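Local coordinates for protein acetyl-CoA acetyltransferase (Elizabethkingia anophelis NUHP1, PDB 6BN2) that probably catalyses the reversible condensation of two acetyl-CoA molecules to acetoacetyl-CoA, as a member of the thiolase family, at residues A34-L37 and G38-I42; G99-A102 and V103-A106; K145-G149 and L150-G154; P293-F296 and T297-P300. All coordinates share one frame; numbering follows the deposited sequence.

Interaction 1: A34-L37 and G38-I42; sequences ATQL and GAVAI
Gln36 and Val40, one helical turn apart, cross at a slant on the partly exposed flank of helix 34-48. The amide of Gln36 does the touching in one of two modelled positions of its side chain: there NE2 lies 3.7 Å from CG2 of Val40, and OE1 stands 3.9 Å from CB of Ala39, so the carboxamide spans two neighbouring residues of the next turn through van der Waals contact. This position follows from the torsions of the chain, with CG trans to the backbone N (chi1 169°) and a bend at chi2 (63°) that folds the amide forward along the helix. Val40 meets it with the branch beside its own backbone N; the same CG2 also packs 3.3 Å from O of Gln36, close to where that carbonyl receives N of Val40.

Behind this surface pair the backbone is regular. Gly38, Ala39, Val40 and Ala41 each donate to the carbonyl four residues earlier, from N of Gly38 to O of Ala34 (2.8 Å) through N of Ala41 to O of Leu37 (3.0 Å). The buried flanks face inward: Leu37 and Ala41 both rest on Ala261 of strand 258-268, while Thr35 meets Pro73 and Gln76 of helix 73-80. Ile42 continues this inner side against Ala77 and Val119.

The helix thus has one partly exposed strip and an inner side of mostly apolar residues, packed on helix 73-80 and on the sheet of a layered alpha/beta domain, the N-terminal domain of the thiolase fold.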
# COMPACT_ATOMS: atom_id res chain seq x y z
N ALA A 34 2.15 1.87 -15.63
CA ALA A 34 2.85 2.27 -14.41
C ALA A 34 3.85 1.22 -13.95
O ALA A 34 4.97 1.55 -13.53
CB ALA A 34 1.82 2.52 -13.29
N THR A 35 3.47 -0.06 -13.99
CA THR A 35 4.37 -1.11 -13.50
C THR A 35 5.62 -1.22 -14.35
O THR A 35 6.69 -1.55 -13.83
CB THR A 35 3.65 -2.46 -13.45
OG1 THR A 35 3.09 -2.77 -14.73
CG2 THR A 35 2.53 -2.45 -12.37
N GLN A 36 5.51 -0.94 -15.66
CA GLN A 36 6.69 -0.96 -16.50
C GLN A 36 7.55 0.28 -16.26
O GLN A 36 8.78 0.18 -16.28
CB GLN A 36 6.28 -1.08 -17.97
CG GLN A 36 7.39 -0.85 -18.98
CD GLN A 36 8.55 -1.83 -18.93
OE1 GLN A 36 8.47 -2.88 -18.30
NE2 GLN A 36 9.63 -1.50 -19.64
N LEU A 37 6.93 1.44 -16.00
CA LEU A 37 7.72 2.59 -15.58
C LEU A 37 8.45 2.29 -14.28
O LEU A 37 9.63 2.63 -14.13
CB LEU A 37 6.84 3.84 -15.44
CG LEU A 37 6.16 4.29 -16.73
CD1 LEU A 37 5.17 5.42 -16.44
CD2 LEU A 37 7.19 4.76 -17.75
N GLY A 38 7.78 1.62 -13.34
CA GLY A 38 8.46 1.20 -12.12
C GLY A 38 9.62 0.27 -12.41
O GLY A 38 10.69 0.39 -11.81
N ALA A 39 9.42 -0.68 -13.34
CA ALA A 39 10.50 -1.58 -13.73
C ALA A 39 11.71 -0.81 -14.28
O ALA A 39 12.85 -1.15 -13.96
CB ALA A 39 10.00 -2.57 -14.78
N VAL A 40 11.47 0.20 -15.11
CA VAL A 40 12.57 0.99 -15.67
C VAL A 40 13.34 1.69 -14.56
O VAL A 40 14.58 1.72 -14.56
CB VAL A 40 12.03 2.00 -16.71
CG1 VAL A 40 13.15 2.96 -17.13
CG2 VAL A 40 11.47 1.26 -17.94
N ALA A 41 12.61 2.27 -13.59
CA ALA A 41 13.28 2.99 -12.53
C ALA A 41 14.06 2.04 -11.63
O ALA A 41 15.21 2.32 -11.27
CB ALA A 41 12.27 3.80 -11.71
N ILE A 42 13.46 0.90 -11.27
CA ILE A 42 14.16 -0.04 -10.40
C ILE A 42 15.40 -0.59 -11.09
O ILE A 42 16.48 -0.65 -10.50
CB ILE A 42 13.22 -1.17 -9.96
CG1 ILE A 42 12.10 -0.64 -9.07
CG2 ILE A 42 14.02 -2.24 -9.20
CD1 ILE A 42 10.98 -1.69 -8.83

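Interaction 2: G99-A102 and V103-A106; sequences GMKA and VMMA
Lys101 and Met105 are brought together by complementary first torsions: Lys101 sends CG away from its backbone N (chi1 -174°), whereas Met105, in the one of its two modelled conformers described here, keeps CG beside its own N (chi1 -68°), and the two chains lean into each other at an angle across one helical turn. A bend at chi2 of Lys101 lays its aliphatic stem by the thioether. CG of Lys101 is 3.8 Å from SD of Met105, and farther out CE of the lysine lies 4.0 Å from CG of the methionine.

Met100 and Met104 repeat the pattern on the neighbouring strip of helix 98-111, with CG of Met100 3.9 Å from SD of Met104. That sulfur also sits 3.7 Å from O of Met100, a carbonyl already occupied by N of Met104 in a bond of 2.9 Å lying in the carbonyl plane. The bond from N of Met105 to O of Lys101 is straighter still at its hydrogen, 171°, but its donor is tilted from the carbonyl plane. By contrast, the first bond, N of Val103 to O of Gly99, is weak at 3.3 Å.

The surroundings are buried. Met100 and Val103 press on Ile395, Ala102 and Met105 on Tyr60, and Tyr60 of the second subunit also packs on Met105. NZ of Lys101 forms salt bridges with Asp288 and with Asp58 of the second subunit. A lysine whose stem lies along a thioether side chain, and whose ammonium is paired with two carboxylates, can thus carry its charge into a buried subunit interface, where those acids would be expected to stabilise the protonated form.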
# COMPACT_ATOMS: atom_id res chain seq x y z
N GLY A 99 5.34 7.63 -2.44
CA GLY A 99 6.74 7.29 -2.72
C GLY A 99 7.66 7.63 -1.57
O GLY A 99 8.66 6.94 -1.33
N MET A 100 7.35 8.70 -0.83
CA MET A 100 8.18 9.02 0.33
C MET A 100 7.92 8.04 1.46
O MET A 100 8.86 7.60 2.14
CB MET A 100 7.93 10.46 0.79
CG MET A 100 8.86 10.87 1.96
SD MET A 100 8.77 12.61 2.39
CE MET A 100 9.49 13.38 0.93
N LYS A 101 6.65 7.68 1.68
CA LYS A 101 6.31 6.71 2.71
C LYS A 101 6.96 5.36 2.42
O LYS A 101 7.41 4.67 3.33
CB LYS A 101 4.79 6.57 2.81
CG LYS A 101 4.30 5.67 3.96
CD LYS A 101 4.77 6.19 5.33
CE LYS A 101 4.07 5.39 6.46
NZ LYS A 101 4.48 5.93 7.80
N ALA A 102 7.05 4.99 1.14
CA ALA A 102 7.76 3.76 0.77
C ALA A 102 9.21 3.81 1.24
O ALA A 102 9.73 2.84 1.80
CB ALA A 102 7.71 3.55 -0.75
N VAL A 103 9.89 4.94 1.00
CA VAL A 103 11.29 5.08 1.43
C VAL A 103 11.39 5.03 2.95
O VAL A 103 12.29 4.39 3.50
CB VAL A 103 11.88 6.38 0.87
CG1 VAL A 103 13.25 6.67 1.53
CG2 VAL A 103 12.00 6.29 -0.66
N MET A 104 10.47 5.70 3.66
CA MET A 104 10.50 5.70 5.12
C MET A 104 10.28 4.30 5.68
O MET A 104 10.99 3.87 6.60
CB MET A 104 9.43 6.67 5.65
CG MET A 104 9.74 8.12 5.27
SD MET A 104 8.28 9.20 5.46
CE MET A 104 7.80 8.87 7.15
N MET A 105 9.28 3.58 5.16
CA MET A 105 9.01 2.21 5.61
C MET A 105 10.20 1.31 5.33
O MET A 105 10.52 0.42 6.12
CB MET A 105 7.77 1.67 4.90
CG MET A 105 6.48 2.36 5.33
SD MET A 105 5.10 1.95 4.25
CE MET A 105 3.90 1.35 5.47
N ALA A 106 10.86 1.51 4.19
CA ALA A 106 12.03 0.71 3.88
C ALA A 106 13.17 1.01 4.85
O ALA A 106 13.88 0.10 5.29
CB ALA A 106 12.47 0.97 2.43

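Interaction 3: K145-G149 and L150-G154; sequences KLQDG and LLKDG
Asp148 and Leu150 form the close part of this contact. OD1 of Asp148 accepts N of Leu150 at 2.9 Å, in a bond bent at its hydrogen (131°), and is also 3.2 Å from CB of Leu150, the two side chains running alongside each other. The carboxylate gets there because CG stands opposite the backbone N (chi1 -171°), which turns OD1 back over the start of the helix. The same residue's O receives N of Lys152 at 2.9 Å, almost in line with its C=O bond.

Asp148 is therefore the N-cap of helix 149-155, placed where the short strand 147-148, paired with strand 131-133, gives way to helix. Its OD1 has a second, charged partner, Arg136 of the second subunit, so one oxygen serves both the helix start and the dimer interface. Asp153, farther along the helix, bonds to Tyr132 and to Gly68 and Gly70 of the second subunit.

The other flank is looser. Gln147 and Lys152, each modelled in two positions, slant across one another in one combination, with OE1 of Gln147 3.5 Å from CD of Lys152. Their polar ends then meet only through a water, which accepts from NE2 of Gln147 at 3.1 Å and from NZ of Lys152 at 2.7 Å.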
# COMPACT_ATOMS: atom_id res chain seq x y z
N LYS A 145 -23.87 5.96 -14.13
CA LYS A 145 -22.71 6.83 -14.11
C LYS A 145 -21.43 6.00 -14.10
O LYS A 145 -21.33 5.02 -13.36
CB LYS A 145 -22.73 7.76 -12.89
N LEU A 146 -20.47 6.39 -14.94
CA LEU A 146 -19.12 5.84 -14.93
C LEU A 146 -18.21 6.89 -14.31
O LEU A 146 -18.00 7.95 -14.91
CB LEU A 146 -18.62 5.50 -16.33
CG LEU A 146 -18.90 4.12 -16.90
CD1 LEU A 146 -20.37 3.77 -16.72
CD2 LEU A 146 -18.50 4.11 -18.37
N GLN A 147 -17.66 6.59 -13.14
CA GLN A 147 -16.83 7.56 -12.44
C GLN A 147 -15.41 7.51 -12.98
O GLN A 147 -14.83 6.43 -13.13
CB GLN A 147 -16.82 7.27 -10.94
CG GLN A 147 -18.16 7.45 -10.27
CD GLN A 147 -18.01 7.65 -8.79
OE1 GLN A 147 -17.70 6.72 -8.05
NE2 GLN A 147 -18.19 8.89 -8.34
N ASP A 148 -14.85 8.69 -13.26
CA ASP A 148 -13.44 8.77 -13.62
C ASP A 148 -12.58 8.38 -12.41
O ASP A 148 -12.64 9.05 -11.37
CB ASP A 148 -13.14 10.21 -14.06
CG ASP A 148 -11.76 10.37 -14.65
OD1 ASP A 148 -10.80 9.78 -14.10
OD2 ASP A 148 -11.63 11.08 -15.67
N GLY A 149 -11.77 7.32 -12.54
CA GLY A 149 -10.99 6.86 -11.39
C GLY A 149 -9.99 7.88 -10.89
O GLY A 149 -9.68 7.93 -9.69
N LEU A 150 -9.45 8.70 -11.80
CA LEU A 150 -8.53 9.77 -11.40
C LEU A 150 -9.22 10.74 -10.47
O LEU A 150 -8.68 11.11 -9.42
CB LEU A 150 -8.03 10.52 -12.64
CG LEU A 150 -6.84 10.04 -13.44
CD1 LEU A 150 -6.66 10.96 -14.64
CD2 LEU A 150 -5.63 10.07 -12.57
N LEU A 151 -10.41 11.20 -10.86
CA LEU A 151 -11.13 12.15 -10.03
C LEU A 151 -11.62 11.50 -8.75
O LEU A 151 -11.56 12.12 -7.68
CB LEU A 151 -12.31 12.74 -10.79
CG LEU A 151 -11.97 13.57 -12.02
CD1 LEU A 151 -13.25 14.00 -12.72
CD2 LEU A 151 -11.15 14.78 -11.58
N LYS A 152 -12.11 10.26 -8.83
CA LYS A 152 -12.76 9.63 -7.68
C LYS A 152 -11.75 9.23 -6.62
O LYS A 152 -11.96 9.48 -5.42
CB LYS A 152 -13.58 8.42 -8.13
CG LYS A 152 -14.12 7.57 -6.97
CD LYS A 152 -15.22 8.27 -6.19
CE LYS A 152 -15.75 7.38 -5.06
NZ LYS A 152 -16.69 8.12 -4.15
N ASP A 153 -10.66 8.58 -7.02
CA ASP A 153 -9.71 8.07 -6.04
C ASP A 153 -8.50 8.98 -5.86
O ASP A 153 -7.84 8.92 -4.82
CB ASP A 153 -9.23 6.66 -6.45
CG ASP A 153 -10.35 5.61 -6.40
OD1 ASP A 153 -11.38 5.83 -5.72
OD2 ASP A 153 -10.18 4.54 -7.04
N GLY A 154 -8.19 9.80 -6.86
CA GLY A 154 -6.98 10.60 -6.79
C GLY A 154 -7.18 12.03 -6.33
O GLY A 154 -6.44 12.50 -5.45
O HOH W 1 -18.55 9.71 -5.35

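Interaction 4: P293-F296 and T297-P300; sequences PEWF and TTAP
Thr297 and Glu294 are joined through a water that accepts from OG1 of Thr297 and donates to O of Glu294, both at 2.7 Å. The bridge lies within the 3-10 segment around residues 293-298, in the loop between strand 281-290 and helix 300-311. Backbone bonds close the next turn: N of Ala299 reaches O of Phe296 at 3.1 Å, approaching from well above the carbonyl plane, while N of Thr298 makes only a weak bond to O of Trp295. That carbonyl has a further donor in NE2 of Gln291. Thr298 OG1 bonds to a bound glycerol, probably from the crystallisation liquor.

Outward from these bonds lie the aromatic rings. Trp295 brings CE3 within 3.7 Å of OG1 of Thr297, its indole running beside Thr298. Phe296 reaches towards the probable active site, where its ring packs on Cys386, predicted to be a proton acceptor, and on Met164. Chi1 of Phe296 (76°) sets CG between backbone N and carbonyl carbon, folding the ring over the following residue. There the methyl CG2 of Thr297 makes a CH-pi contact, 3.9 Å from the centroid of the Phe296 ring and 18° off its normal.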
# COMPACT_ATOMS: atom_id res chain seq x y z
N PRO A 293 -8.50 17.29 6.80
CA PRO A 293 -8.33 16.98 5.37
C PRO A 293 -8.26 18.20 4.48
O PRO A 293 -7.44 18.22 3.55
CB PRO A 293 -9.57 16.12 5.06
CG PRO A 293 -9.81 15.37 6.37
CD PRO A 293 -9.43 16.35 7.48
N GLU A 294 -9.08 19.22 4.75
CA GLU A 294 -9.05 20.42 3.92
C GLU A 294 -7.78 21.22 4.10
O GLU A 294 -7.52 22.13 3.31
CB GLU A 294 -10.28 21.29 4.21
CG GLU A 294 -10.29 21.91 5.60
CD GLU A 294 -11.03 21.07 6.64
OE1 GLU A 294 -11.07 19.81 6.54
OE2 GLU A 294 -11.58 21.68 7.58
N TRP A 295 -6.96 20.89 5.10
CA TRP A 295 -5.68 21.58 5.30
C TRP A 295 -4.48 20.71 4.96
O TRP A 295 -3.40 20.89 5.52
CB TRP A 295 -5.59 22.13 6.72
CG TRP A 295 -6.47 23.33 6.82
CD1 TRP A 295 -7.67 23.44 7.49
CD2 TRP A 295 -6.28 24.57 6.13
NE1 TRP A 295 -8.20 24.70 7.29
CE2 TRP A 295 -7.36 25.40 6.46
CE3 TRP A 295 -5.28 25.06 5.29
CZ2 TRP A 295 -7.48 26.70 5.96
CZ3 TRP A 295 -5.39 26.34 4.80
CH2 TRP A 295 -6.48 27.15 5.14
N PHE A 296 -4.65 19.74 4.05
CA PHE A 296 -3.49 18.98 3.61
C PHE A 296 -2.42 19.90 3.03
O PHE A 296 -1.23 19.59 3.10
CB PHE A 296 -3.90 17.92 2.56
CG PHE A 296 -4.17 18.49 1.18
CD1 PHE A 296 -3.13 18.71 0.28
CD2 PHE A 296 -5.47 18.76 0.78
CE1 PHE A 296 -3.38 19.24 -0.98
CE2 PHE A 296 -5.72 19.27 -0.48
CZ PHE A 296 -4.68 19.52 -1.36
N THR A 297 -2.84 21.05 2.50
CA THR A 297 -1.93 21.97 1.81
C THR A 297 -0.79 22.45 2.70
O THR A 297 0.32 22.69 2.20
CB THR A 297 -2.70 23.19 1.31
OG1 THR A 297 -3.46 23.74 2.39
CG2 THR A 297 -3.68 22.78 0.19
N THR A 298 -1.04 22.64 3.99
CA THR A 298 -0.02 23.14 4.90
C THR A 298 0.50 22.05 5.85
O THR A 298 1.29 22.35 6.76
CB THR A 298 -0.56 24.32 5.71
OG1 THR A 298 -1.68 23.88 6.49
CG2 THR A 298 -0.99 25.45 4.77
N ALA A 299 0.09 20.80 5.66
CA ALA A 299 0.64 19.74 6.48
C ALA A 299 2.16 19.57 6.33
O ALA A 299 2.79 19.14 7.32
CB ALA A 299 -0.08 18.41 6.17
N PRO A 300 2.81 19.87 5.20
CA PRO A 300 4.28 19.75 5.18
C PRO A 300 4.93 20.62 6.23
O PRO A 300 5.97 20.24 6.79
CB PRO A 300 4.64 20.19 3.75
CG PRO A 300 3.44 19.74 2.94
CD PRO A 300 2.28 20.14 3.84
O HOH W 2 -6.09 24.10 2.10

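Each of the four contacts joins directly adjoining segments, so none encloses a loop, and they follow in series along the chain without nesting or crossing. Interaction 1 opens the order on helix 34-48, against strand 258-268; interaction 2 follows on helix 98-111, touching strands 59-62 and 117-125 and also 281-290 and 391-399. Their centres are about 17 Å apart. Interaction 3 marks the passage from strand 147-148 into helix 149-155 and, like interaction 2, reaches the second subunit. Interaction 4, in the C-terminal thiolase domain, leads from strand 281-290 towards helix 300-311; its nearest atoms lie about 8 Å from interaction 3 and about 9 Å from interaction 2.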